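Local coordinates for phosphoribosyl-glycinamide (GAR) synthetase (Cryptococcus neoformans var. grubii serotype A, PDB 7LVO), which catalyses, through this N-terminal GAR synthetase half of a bifunctional enzyme, the ATP-dependent joining of glycine to phosphoribosylamine in purine biosynthesis, at residues G274-A278 with G337-T341; L438-V442 with I463-L468. One frame throughout, in Å; residues are numbered along the deposited sequence.

Overall arrangement
Both interactions pack on one antiparallel sheet, from opposite faces. In strand 277-280, Ala-278 points toward interaction 1 while the next residue, Tyr-279, touches the loop of interaction 2; in strand 377-384, Val-382 meets Pro-339 and Val-379 meets helix 438-449. Interaction 1 is a buried contact near the centre of the chain, made largely by backbone and a proline ring, with polar side chains tied outside the segments. Interaction 2 lies about 21 Å from that centre, is partly buried, and joins leucine, valine and alanine side chains at the C-terminal end of the model. Their centres are 15 Å apart, yet Ile-463 CD1 reaches Met-276 O at 3.6 Å, so they are in direct contact.

Interaction 1 (G274-A278 with G337-T341); sequences GGMGA and GDPET
Pro-339 sets CG and CD of its ring against the backbone of Gly-275 and Gly-277 in a buried van der Waals contact, where the lead-in to helix 340-344 meets the start of strand 277-280. CG lies 3.7 Å from Gly-277 N, and CD lies 3.7 Å from Gly-275 O. The cis peptide bond before Pro-339 turns the chain here. Gly-275, with phi 130°, brings its bare CA up to the ring, at 3.7 Å from Pro-339 CD. Ala-278 adds its methyl group, CB standing 4.0 Å from Glu-340 CA and 4.2 Å from Glu-340 CG. Beside this packing, Gly-274 O and Asp-338 O come within 3.0 Å; both are acceptors, so their closeness is no bond. The bend at chi2 (95°) lets Glu-340 CG stay by Ala-278 while OE2 turns off to a hydrogen bond with Ser-242 OG. Asp-338 is held by Gln-342 and the backbone N of Arg-48. Within 337-341, Gly-337 O receives both Thr-341 N and, in the carbonyl plane on a lone pair, Thr-341 OG1 at 2.6 Å. The Gly-Asp-Pro-Glu run is part of the GARS family signature, following the predicted magnesium ligand Asn-333 in the ATP-grasp domain.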
# COMPACT_ATOMS: atom_id res chain seq x y z
N GLY A 274 -2.66 10.16 -1.34
CA GLY A 274 -2.26 8.79 -1.11
C GLY A 274 -3.23 7.99 -0.26
O GLY A 274 -3.02 6.79 -0.07
N GLY A 275 -4.28 8.63 0.25
CA GLY A 275 -5.26 7.96 1.08
C GLY A 275 -5.53 8.72 2.36
O GLY A 275 -4.65 8.84 3.21
N MET A 276 -6.76 9.24 2.51
CA MET A 276 -7.15 9.99 3.69
C MET A 276 -7.90 9.15 4.71
O MET A 276 -8.27 9.66 5.77
CB MET A 276 -8.01 11.19 3.29
CG MET A 276 -7.26 12.29 2.53
SD MET A 276 -5.91 12.99 3.49
CE MET A 276 -6.77 13.63 4.93
N GLY A 277 -8.12 7.87 4.43
CA GLY A 277 -8.81 7.01 5.38
C GLY A 277 -9.34 5.75 4.74
O GLY A 277 -9.63 5.73 3.54
N ALA A 278 -9.48 4.69 5.53
CA ALA A 278 -9.95 3.41 5.01
C ALA A 278 -10.75 2.68 6.07
O ALA A 278 -10.71 3.02 7.26
CB ALA A 278 -8.77 2.54 4.54
N GLY A 337 -0.69 -1.59 1.86
CA GLY A 337 -1.23 -0.31 1.49
C GLY A 337 -1.31 0.65 2.67
O GLY A 337 -1.30 0.24 3.83
N ASP A 338 -1.38 1.94 2.35
CA ASP A 338 -1.47 2.99 3.36
C ASP A 338 -2.60 3.92 2.94
O ASP A 338 -2.57 4.46 1.82
CB ASP A 338 -0.14 3.74 3.48
CG ASP A 338 -0.09 4.63 4.70
OD1 ASP A 338 -1.03 5.40 4.92
OD2 ASP A 338 0.91 4.55 5.45
N PRO A 339 -3.61 4.16 3.79
CA PRO A 339 -3.76 3.70 5.18
C PRO A 339 -4.58 2.43 5.38
O PRO A 339 -5.11 2.23 6.47
CB PRO A 339 -4.47 4.89 5.84
CG PRO A 339 -5.40 5.36 4.74
CD PRO A 339 -4.66 5.12 3.43
N GLU A 340 -4.66 1.56 4.37
CA GLU A 340 -5.42 0.33 4.53
C GLU A 340 -4.83 -0.55 5.63
O GLU A 340 -5.55 -1.22 6.37
CB GLU A 340 -5.47 -0.45 3.21
CG GLU A 340 -6.37 0.14 2.15
CD GLU A 340 -5.64 1.04 1.19
OE1 GLU A 340 -4.47 1.39 1.48
OE2 GLU A 340 -6.23 1.40 0.16
N THR A 341 -3.50 -0.56 5.74
CA THR A 341 -2.85 -1.42 6.73
C THR A 341 -3.20 -1.01 8.14
O THR A 341 -3.45 -1.86 9.00
CB THR A 341 -1.33 -1.39 6.53
OG1 THR A 341 -1.01 -1.89 5.22
CG2 THR A 341 -0.62 -2.24 7.57

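Interaction 2 (L438-V442 with I463-L468); sequences LRAAV and IAYRAL
Leu-468, the last modelled residue and an exposed one, pushes its forked end into a shallow hollow on helix 438-449, walled by Leu-438, the backbone of Arg-439 and Val-442. Its CD2 makes the closest contacts, 3.5 Å from Leu-438 CG and equally close to Leu-438 CD2, both tighter than ordinary carbon contact. The same methyl lies 3.7 Å from Arg-439 N, so it rests on the first turn of the helix as well as on the leucine beside it. The other branch, CD1, lies by Arg-439 CA (4.2 Å) and near Val-442 CG2. The two leucine side chains meet at a slant, neither lying along the other. Leu-438 in turn is a bump for the loop: with CG anti to the backbone N (chi1 -179°), its branches extend from the helix, and CD2 reaches Ala-467 CB at 3.8 Å.

Helix and loop, both in the C-domain family region, are layered on a sheet that also includes strand 277-280 of the ATP-grasp range. Leu-438, Ala-441 and Val-442 sit on Val-379 of strand 377-384, while Ala-464 and Ala-467 touch Tyr-279 of the adjacent strand 277-280, which places them side by side.

One turn further along the helix, Val-442 meets the small Ala-464, CG2 lying 3.9 Å from Ala-464 CB. CG1 of that valine, anti to the backbone N (chi1 175°), comes up to Ile-463 O at 4.0 Å, with CG2 only slightly farther. Ala-464 has positive phi (69°), and from it the chain curls back through Leu-468 N bonded to Tyr-465 O, with weak bonds from Ala-467 N and Leu-468 N to Ala-464 O. That curl aims the CB atoms of Ala-464, Ala-467 and Leu-468 at the helix together. At the start of 463-468, Ile-463 N is hydrogen-bonded to Tyr-446 OH.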
# COMPACT_ATOMS: atom_id res chain seq x y z
N LEU A 438 -19.68 -0.88 12.24
CA LEU A 438 -18.91 0.12 11.51
C LEU A 438 -19.10 1.51 12.10
O LEU A 438 -18.13 2.27 12.22
CB LEU A 438 -19.31 0.10 10.03
CG LEU A 438 -18.55 1.07 9.12
CD1 LEU A 438 -17.05 0.84 9.20
CD2 LEU A 438 -19.03 0.94 7.68
N ARG A 439 -20.34 1.84 12.49
CA ARG A 439 -20.59 3.17 13.05
C ARG A 439 -19.85 3.38 14.36
O ARG A 439 -19.31 4.46 14.62
CB ARG A 439 -22.10 3.37 13.25
CG ARG A 439 -22.79 2.25 14.01
CD ARG A 439 -24.28 2.53 14.19
NE ARG A 439 -24.93 2.93 12.95
CZ ARG A 439 -25.35 2.10 12.01
NH1 ARG A 439 -25.18 0.79 12.11
NH2 ARG A 439 -25.95 2.59 10.92
N ALA A 440 -19.81 2.35 15.21
CA ALA A 440 -19.07 2.47 16.46
C ALA A 440 -17.58 2.65 16.21
O ALA A 440 -16.92 3.45 16.87
CB ALA A 440 -19.33 1.24 17.34
N ALA A 441 -17.03 1.91 15.24
CA ALA A 441 -15.63 2.09 14.89
C ALA A 441 -15.37 3.49 14.36
O ALA A 441 -14.37 4.13 14.71
CB ALA A 441 -15.20 1.04 13.86
N VAL A 442 -16.27 3.99 13.51
CA VAL A 442 -16.15 5.35 13.00
C VAL A 442 -16.19 6.35 14.16
O VAL A 442 -15.31 7.21 14.28
CB VAL A 442 -17.27 5.65 11.98
CG1 VAL A 442 -17.23 7.11 11.56
CG2 VAL A 442 -17.13 4.73 10.77
N ILE A 463 -15.26 9.91 6.68
CA ILE A 463 -14.65 8.62 6.39
C ILE A 463 -15.66 7.51 6.65
O ILE A 463 -16.25 7.44 7.74
CB ILE A 463 -13.37 8.42 7.22
CG1 ILE A 463 -12.34 9.49 6.87
CG2 ILE A 463 -12.81 7.01 7.00
CD1 ILE A 463 -11.85 9.45 5.43
N ALA A 464 -15.87 6.65 5.65
CA ALA A 464 -16.81 5.54 5.71
C ALA A 464 -18.27 6.00 5.73
O ALA A 464 -19.16 5.22 6.09
CB ALA A 464 -16.54 4.64 6.92
N TYR A 465 -18.53 7.26 5.35
CA TYR A 465 -19.89 7.77 5.38
C TYR A 465 -20.77 7.05 4.36
O TYR A 465 -21.93 6.73 4.65
CB TYR A 465 -19.90 9.28 5.13
CG TYR A 465 -20.06 9.66 3.67
CD1 TYR A 465 -18.97 9.67 2.80
CD2 TYR A 465 -21.31 10.01 3.16
CE1 TYR A 465 -19.12 10.02 1.47
CE2 TYR A 465 -21.47 10.36 1.83
CZ TYR A 465 -20.38 10.36 0.99
OH TYR A 465 -20.54 10.71 -0.33
N ARG A 466 -20.24 6.78 3.17
CA ARG A 466 -21.01 6.17 2.10
C ARG A 466 -21.33 4.71 2.36
O ARG A 466 -22.09 4.11 1.59
CB ARG A 466 -20.26 6.33 0.78
CG ARG A 466 -18.79 5.98 0.87
CD ARG A 466 -18.03 6.48 -0.36
NE ARG A 466 -16.62 6.13 -0.28
CZ ARG A 466 -16.10 5.01 -0.76
NH1 ARG A 466 -16.86 4.12 -1.38
NH2 ARG A 466 -14.80 4.78 -0.63
N ALA A 467 -20.75 4.11 3.40
CA ALA A 467 -21.07 2.75 3.78
C ALA A 467 -22.04 2.66 4.95
O ALA A 467 -22.60 1.59 5.19
CB ALA A 467 -19.79 1.98 4.14
N LEU A 468 -22.25 3.75 5.68
CA LEU A 468 -23.20 3.77 6.78
C LEU A 468 -24.60 4.13 6.29
O LEU A 468 -25.60 3.74 6.90
CB LEU A 468 -22.76 4.76 7.86
CG LEU A 468 -21.41 4.49 8.54
CD1 LEU A 468 -21.15 5.52 9.62
CD2 LEU A 468 -21.37 3.08 9.11